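PDB 5DBN: acetate CoA-transferase subunit beta from Escherichia coli DH5[alpha], which transfers coenzyme A from acetyl-CoA to acetoacetate and other short-chain fatty acids through a covalent enzyme-CoA intermediate during their degradation. Local coordinates for residues D188-L192 with A193-A197; R175-G179 with K180-T184. All coordinates share one frame; numbering follows the deposited sequence.

Contact 1 of 2, residues D188-L192 with A193-A197; sequences DGCDL and ATVRA
Asp191 caps the N-terminus of helix 192-197 by turning its carboxylate back onto Thr194. Two hydrogen bonds grip a single oxygen, OD1. The backbone N of Thr194 meets Asp191 OD1 at 3.0 Å, nearly in line with the C-O bond, whereas the hydroxyl OG1 of Thr194 donates to the same OD1 over 2.8 Å from above the carboxylate plane. Both donors lie on one face of that plane. A chi1 of 47° sets Asp191 CG between its own backbone N and carbonyl carbon, folding the acid over the helix end, where the N-H groups of the first turn would probably stabilise its negative charge. With an alanine at Thr194 the backbone bond could persist, but OD1 would lose its hydroxyl donor and the carboxylate would probably be freer to turn.

Backbone bonding starts the helix proper: Arg196 N donates to Leu192 O at 2.9 Å, and Val195 N reaches Asp191 O in a longer, weak bond.

Van der Waals contacts flank the cap. Cys190 SG touches Val195 CG2 at 3.8 Å and also lies near Thr194 CB. Farther along, the Arg196 chain, bent at chi2 and chi3, brings its guanidinium back to Leu192, whose CD1 sits over the centre of one face, while CD2 approaches NH2 at 3.4 Å.

This short helix follows strand 180-186 at the protein surface. Leu192 packs it against the sheet, on Ile186 of that strand and on Val205 of strand 204-205, which Arg196 also touches; Val195 rests on His141.

Contact 2 of 2, residues R175-G179 with K180-T184; sequences RFIDG and KMWLT
Arg175 and Trp182 form a hydrogen-bonded pair in an antiparallel beta hairpin, strands 172-177 and 180-186, closed by a type I' turn from Ile177 to Lys180. Their backbones exchange two bonds, Arg175 N to Trp182 O and Trp182 N to Arg175 O, each 2.8 Å. Beyond them Ile177 and Lys180 pair likewise, with Asp178 and Gly179 at the turn.

On one face of the sheet, Phe176 and Met181 lie side by side and point the same way. With CG anti to its backbone N (chi1 -174°) and the chain extended beyond, Met181 runs along the ring; its CG meets Phe176 CE1 at 3.6 Å. Its sulfur makes an oblique Met-aromatic contact, SD standing 4.7 Å from the Phe176 ring centroid, 52° off the normal. Phe174 also packs on Met181.

The other face carries Ile177, whose CB approaches Trp182 CD1 obliquely at 4.3 Å, and Arg175, whose aliphatic chain crosses Thr184 at about a right angle. The guanidinium continues to a salt bridge with Glu14, while Thr184 OG1 also bonds to Val173 O. One water joins the two side chains, accepting from Arg175 NE and donating to Thr184 OG1, both at 2.9 Å.

Overall arrangement
Contact 2 comes first along the chain: its hairpin joins strands 172-177 and 180-186, neighbours in the mixed eight-stranded sheet. Strand 180-186 then leads through a loop into contact 1 at the start of helix 192-197, and the chain returns as strand 204-205, which lies parallel to 180-186 at an edge of the sheet within this chain. The two centres are about 18 Å apart, yet the contacts touch where Leu192 CD1 packs on Leu183 CD2. Strand 180-186, helix 192-197 and strand 204-205 thus form a beta-alpha-beta connection, to which contact 2 contributes the first strand and contact 1 the helix start. Both lie away from the predicted active-site Glu46.

Contact 1 of 2, residues D188-L192 with A193-A197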
ATOM      1  N   ASP B 188      30.080 -24.582 -25.904  1.00 56.68           N
ATOM      2  CA  ASP B 188      31.127 -25.470 -26.397  1.00 62.37           C
ATOM      3  C   ASP B 188      30.528 -26.682 -27.106  1.00 63.38           C
ATOM      4  O   ASP B 188      29.544 -27.261 -26.646  1.00 63.29           O
ATOM      5  CB  ASP B 188      32.029 -25.924 -25.249  1.00 66.41           C
ATOM      6  CG  ASP B 188      32.998 -24.843 -24.808  1.00 68.29           C
ATOM      7  OD1 ASP B 188      33.691 -24.273 -25.679  1.00 69.60           O
ATOM      8  OD2 ASP B 188      33.067 -24.560 -23.593  1.00 68.45           O
ATOM      9  N   GLY B 189      31.136 -27.056 -28.227  1.00 64.10           N
ATOM     10  CA  GLY B 189      30.649 -28.154 -29.044  1.00 64.76           C
ATOM     11  C   GLY B 189      29.619 -27.688 -30.057  1.00 62.75           C
ATOM     12  O   GLY B 189      29.093 -28.489 -30.831  1.00 63.33           O
ATOM     13  N   CYS B 190      29.344 -26.385 -30.053  1.00 60.54           N
ATOM     14  CA  CYS B 190      28.388 -25.779 -30.975  1.00 58.78           C
ATOM     15  C   CYS B 190      29.079 -24.691 -31.791  1.00 57.26           C
ATOM     16  O   CYS B 190      30.129 -24.185 -31.396  1.00 57.69           O
ATOM     17  CB  CYS B 190      27.199 -25.199 -30.203  1.00 57.38           C
ATOM     18  SG  CYS B 190      25.801 -24.689 -31.230  1.00 97.46           S
ATOM     19  N   ASP B 191      28.496 -24.354 -32.939  1.00 56.06           N
ATOM     20  CA  ASP B 191      29.038 -23.317 -33.815  1.00 55.95           C
ATOM     21  C   ASP B 191      27.965 -22.300 -34.197  1.00 51.48           C
ATOM     22  O   ASP B 191      26.781 -22.504 -33.939  1.00 50.54           O
ATOM     23  CB  ASP B 191      29.650 -23.937 -35.073  1.00 60.58           C
ATOM     24  CG  ASP B 191      28.751 -24.977 -35.707  1.00 63.08           C
ATOM     25  OD1 ASP B 191      27.757 -24.585 -36.355  1.00 63.07           O
ATOM     26  OD2 ASP B 191      29.044 -26.183 -35.567  1.00 65.21           O
ATOM     27  N   LEU B 192      28.394 -21.205 -34.814  1.00 48.79           N
ATOM     28  CA  LEU B 192      27.492 -20.121 -35.184  1.00 44.86           C
ATOM     29  C   LEU B 192      26.425 -20.548 -36.189  1.00 43.49           C
ATOM     30  O   LEU B 192      25.292 -20.070 -36.137  1.00 41.48           O
ATOM     31  CB  LEU B 192      28.292 -18.955 -35.768  1.00 45.59           C
ATOM     32  CG  LEU B 192      27.476 -17.761 -36.272  1.00 45.28           C
ATOM     33  CD1 LEU B 192      26.607 -17.179 -35.167  1.00 44.44           C
ATOM     34  CD2 LEU B 192      28.395 -16.700 -36.851  1.00 46.01           C
ATOM     35  N   ALA B 193      26.789 -21.434 -37.109  1.00 43.19           N
ATOM     36  CA  ALA B 193      25.868 -21.863 -38.157  1.00 44.09           C
ATOM     37  C   ALA B 193      24.703 -22.676 -37.602  1.00 43.39           C
ATOM     38  O   ALA B 193      23.574 -22.553 -38.078  1.00 42.74           O
ATOM     39  CB  ALA B 193      26.609 -22.665 -39.209  1.00 46.05           C
ATOM     40  N   THR B 194      24.977 -23.506 -36.600  1.00 43.76           N
ATOM     41  CA  THR B 194      23.935 -24.310 -35.972  1.00 43.84           C
ATOM     42  C   THR B 194      22.938 -23.414 -35.242  1.00 42.35           C
ATOM     43  O   THR B 194      21.726 -23.614 -35.335  1.00 42.20           O
ATOM     44  CB  THR B 194      24.520 -25.330 -34.979  1.00 44.64           C
ATOM     45  OG1 THR B 194      25.554 -26.088 -35.618  1.00 46.57           O
ATOM     46  CG2 THR B 194      23.434 -26.277 -34.481  1.00 44.75           C
ATOM     47  N   VAL B 195      23.459 -22.431 -34.514  1.00 41.60           N
ATOM     48  CA  VAL B 195      22.623 -21.475 -33.795  1.00 40.41           C
ATOM     49  C   VAL B 195      21.768 -20.692 -34.786  1.00 40.69           C
ATOM     50  O   VAL B 195      20.569 -20.510 -34.576  1.00 39.21           O
ATOM     51  CB  VAL B 195      23.470 -20.495 -32.947  1.00 39.13           C
ATOM     52  CG1 VAL B 195      22.585 -19.444 -32.280  1.00 36.98           C
ATOM     53  CG2 VAL B 195      24.274 -21.252 -31.902  1.00 38.94           C
ATOM     54  N   ARG B 196      22.395 -20.238 -35.866  1.00 42.65           N
ATOM     55  CA  ARG B 196      21.691 -19.506 -36.913  1.00 43.07           C
ATOM     56  C   ARG B 196      20.569 -20.368 -37.489  1.00 42.49           C
ATOM     57  O   ARG B 196      19.445 -19.904 -37.670  1.00 41.79           O
ATOM     58  CB  ARG B 196      22.662 -19.091 -38.021  1.00 45.76           C
ATOM     59  CG  ARG B 196      22.164 -17.947 -38.879  1.00 47.44           C
ATOM     60  CD  ARG B 196      22.721 -16.614 -38.407  1.00 48.45           C
ATOM     61  NE  ARG B 196      24.125 -16.450 -38.779  1.00 51.31           N
ATOM     62  CZ  ARG B 196      24.828 -15.339 -38.584  1.00 52.31           C
ATOM     63  NH1 ARG B 196      24.263 -14.280 -38.014  1.00 51.67           N
ATOM     64  NH2 ARG B 196      26.100 -15.286 -38.960  1.00 53.74           N
ATOM     65  N   ALA B 197      20.890 -21.627 -37.768  1.00 42.91           N
ATOM     66  CA  ALA B 197      19.929 -22.575 -38.322  1.00 42.58           C
ATOM     67  C   ALA B 197      18.776 -22.836 -37.351  1.00 41.19           C
ATOM     68  O   ALA B 197      17.631 -23.007 -37.765  1.00 41.97           O
ATOM     69  CB  ALA B 197      20.624 -23.881 -38.677  1.00 44.46           C
TER

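Contact 2 of 2, residues R175-G179 with K180-T184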
ATOM      1  N   ARG B 175      21.941 -11.288 -25.744  1.00 31.40           N
ATOM      2  CA  ARG B 175      21.637 -10.101 -24.946  1.00 31.31           C
ATOM      3  C   ARG B 175      20.905  -9.056 -25.789  1.00 32.80           C
ATOM      4  O   ARG B 175      21.226  -8.856 -26.962  1.00 33.69           O
ATOM      5  CB  ARG B 175      22.911  -9.493 -24.357  1.00 31.90           C
ATOM      6  CG  ARG B 175      23.612 -10.371 -23.338  1.00 31.89           C
ATOM      7  CD  ARG B 175      24.752  -9.624 -22.668  1.00 32.00           C
ATOM      8  NE  ARG B 175      25.554 -10.491 -21.807  1.00 33.29           N
ATOM      9  CZ  ARG B 175      25.250 -10.802 -20.549  1.00 31.74           C
ATOM     10  NH1 ARG B 175      24.145 -10.335 -19.985  1.00 30.27           N
ATOM     11  NH2 ARG B 175      26.054 -11.597 -19.855  1.00 31.95           N
ATOM     12  N   PHE B 176      19.920  -8.399 -25.182  1.00 33.09           N
ATOM     13  CA  PHE B 176      19.195  -7.311 -25.836  1.00 35.34           C
ATOM     14  C   PHE B 176      19.702  -5.964 -25.334  1.00 38.50           C
ATOM     15  O   PHE B 176      19.482  -5.600 -24.177  1.00 38.14           O
ATOM     16  CB  PHE B 176      17.687  -7.429 -25.595  1.00 33.02           C
ATOM     17  CG  PHE B 176      17.065  -8.650 -26.212  1.00 31.51           C
ATOM     18  CD1 PHE B 176      16.590  -8.616 -27.512  1.00 31.84           C
ATOM     19  CD2 PHE B 176      16.946  -9.825 -25.492  1.00 30.69           C
ATOM     20  CE1 PHE B 176      16.014  -9.733 -28.085  1.00 31.78           C
ATOM     21  CE2 PHE B 176      16.371 -10.948 -26.060  1.00 30.79           C
ATOM     22  CZ  PHE B 176      15.903 -10.900 -27.359  1.00 31.05           C
ATOM     23  N   ILE B 177      20.373  -5.230 -26.218  1.00 41.85           N
ATOM     24  CA  ILE B 177      21.009  -3.968 -25.860  1.00 44.66           C
ATOM     25  C   ILE B 177      20.562  -2.858 -26.804  1.00 48.40           C
ATOM     26  O   ILE B 177      20.822  -2.912 -28.006  1.00 49.44           O
ATOM     27  CB  ILE B 177      22.547  -4.084 -25.903  1.00 45.49           C
ATOM     28  CG1 ILE B 177      23.000  -5.331 -25.133  1.00 45.01           C
ATOM     29  CG2 ILE B 177      23.191  -2.812 -25.350  1.00 46.12           C
ATOM     30  CD1 ILE B 177      24.497  -5.561 -25.134  1.00 46.90           C
ATOM     31  N   ASP B 178      19.885  -1.857 -26.249  1.00 51.13           N
ATOM     32  CA  ASP B 178      19.383  -0.725 -27.024  1.00 55.22           C
ATOM     33  C   ASP B 178      18.525  -1.180 -28.204  1.00 55.74           C
ATOM     34  O   ASP B 178      18.717  -0.731 -29.336  1.00 57.37           O
ATOM     35  CB  ASP B 178      20.546   0.140 -27.522  1.00 59.09           C
ATOM     36  CG  ASP B 178      21.323   0.780 -26.387  1.00 60.81           C
ATOM     37  OD1 ASP B 178      20.700   1.145 -25.366  1.00 60.32           O
ATOM     38  OD2 ASP B 178      22.557   0.922 -26.517  1.00 62.64           O
ATOM     39  N   GLY B 179      17.589  -2.085 -27.933  1.00 54.45           N
ATOM     40  CA  GLY B 179      16.631  -2.527 -28.932  1.00 54.47           C
ATOM     41  C   GLY B 179      17.111  -3.684 -29.789  1.00 53.97           C
ATOM     42  O   GLY B 179      16.307  -4.483 -30.271  1.00 54.25           O
ATOM     43  N   LYS B 180      18.425  -3.777 -29.969  1.00 53.67           N
ATOM     44  CA  LYS B 180      19.026  -4.787 -30.839  1.00 53.40           C
ATOM     45  C   LYS B 180      19.426  -6.052 -30.091  1.00 47.55           C
ATOM     46  O   LYS B 180      19.829  -6.007 -28.929  1.00 46.78           O
ATOM     47  CB  LYS B 180      20.239  -4.180 -31.544  1.00 58.91           C
ATOM     48  CG  LYS B 180      19.859  -3.107 -32.546  1.00 64.05           C
ATOM     49  CD  LYS B 180      21.048  -2.626 -33.354  1.00 68.90           C
ATOM     50  CE  LYS B 180      22.021  -1.856 -32.466  1.00 71.52           C
ATOM     51  NZ  LYS B 180      21.370  -0.614 -31.936  1.00 72.90           N
ATOM     52  N   MET B 181      19.312  -7.177 -30.788  1.00 43.26           N
ATOM     53  CA  MET B 181      19.617  -8.487 -30.234  1.00 38.94           C
ATOM     54  C   MET B 181      21.029  -8.912 -30.615  1.00 37.00           C
ATOM     55  O   MET B 181      21.397  -8.884 -31.790  1.00 36.93           O
ATOM     56  CB  MET B 181      18.593  -9.513 -30.727  1.00 38.66           C
ATOM     57  CG  MET B 181      18.722 -10.890 -30.111  1.00 37.77           C
ATOM     58  SD  MET B 181      17.511 -12.027 -30.807  1.00 30.84           S
ATOM     59  CE  MET B 181      17.727 -13.442 -29.731  1.00 44.33           C
ATOM     60  N   TRP B 182      21.813  -9.301 -29.616  1.00 35.63           N
ATOM     61  CA  TRP B 182      23.209  -9.673 -29.822  1.00 36.36           C
ATOM     62  C   TRP B 182      23.496 -11.095 -29.360  1.00 34.81           C
ATOM     63  O   TRP B 182      23.161 -11.471 -28.238  1.00 34.24           O
ATOM     64  CB  TRP B 182      24.130  -8.697 -29.083  1.00 36.57           C
ATOM     65  CG  TRP B 182      24.225  -7.362 -29.740  1.00 36.84           C
ATOM     66  CD1 TRP B 182      23.438  -6.274 -29.506  1.00 36.83           C
ATOM     67  CD2 TRP B 182      25.166  -6.969 -30.745  1.00 37.55           C
ATOM     68  NE1 TRP B 182      23.828  -5.229 -30.307  1.00 38.07           N
ATOM     69  CE2 TRP B 182      24.888  -5.630 -31.076  1.00 38.46           C
ATOM     70  CE3 TRP B 182      26.216  -7.622 -31.396  1.00 37.76           C
ATOM     71  CZ2 TRP B 182      25.622  -4.931 -32.031  1.00 39.68           C
ATOM     72  CZ3 TRP B 182      26.943  -6.927 -32.343  1.00 39.27           C
ATOM     73  CH2 TRP B 182      26.644  -5.595 -32.652  1.00 40.04           C
ATOM     74  N   LEU B 183      24.117 -11.877 -30.236  1.00 34.30           N
ATOM     75  CA  LEU B 183      24.651 -13.177 -29.855  1.00 34.75           C
ATOM     76  C   LEU B 183      26.008 -12.951 -29.196  1.00 35.05           C
ATOM     77  O   LEU B 183      26.980 -12.605 -29.866  1.00 35.24           O
ATOM     78  CB  LEU B 183      24.782 -14.098 -31.070  1.00 35.17           C
ATOM     79  CG  LEU B 183      25.505 -15.427 -30.838  1.00 36.31           C
ATOM     80  CD1 LEU B 183      24.768 -16.277 -29.815  1.00 35.40           C
ATOM     81  CD2 LEU B 183      25.663 -16.185 -32.147  1.00 38.32           C
ATOM     82  N   THR B 184      26.064 -13.138 -27.881  1.00 34.99           N
ATOM     83  CA  THR B 184      27.257 -12.802 -27.111  1.00 36.81           C
ATOM     84  C   THR B 184      28.099 -14.023 -26.731  1.00 38.10           C
ATOM     85  O   THR B 184      29.311 -13.903 -26.547  1.00 38.23           O
ATOM     86  CB  THR B 184      26.875 -12.033 -25.831  1.00 35.31           C
ATOM     87  OG1 THR B 184      25.911 -12.786 -25.085  1.00 34.67           O
ATOM     88  CG2 THR B 184      26.283 -10.673 -26.186  1.00 34.85           C
TER
HETATM   89  O   HOH W   1      27.342 -12.620 -22.561  1.00 25.60           O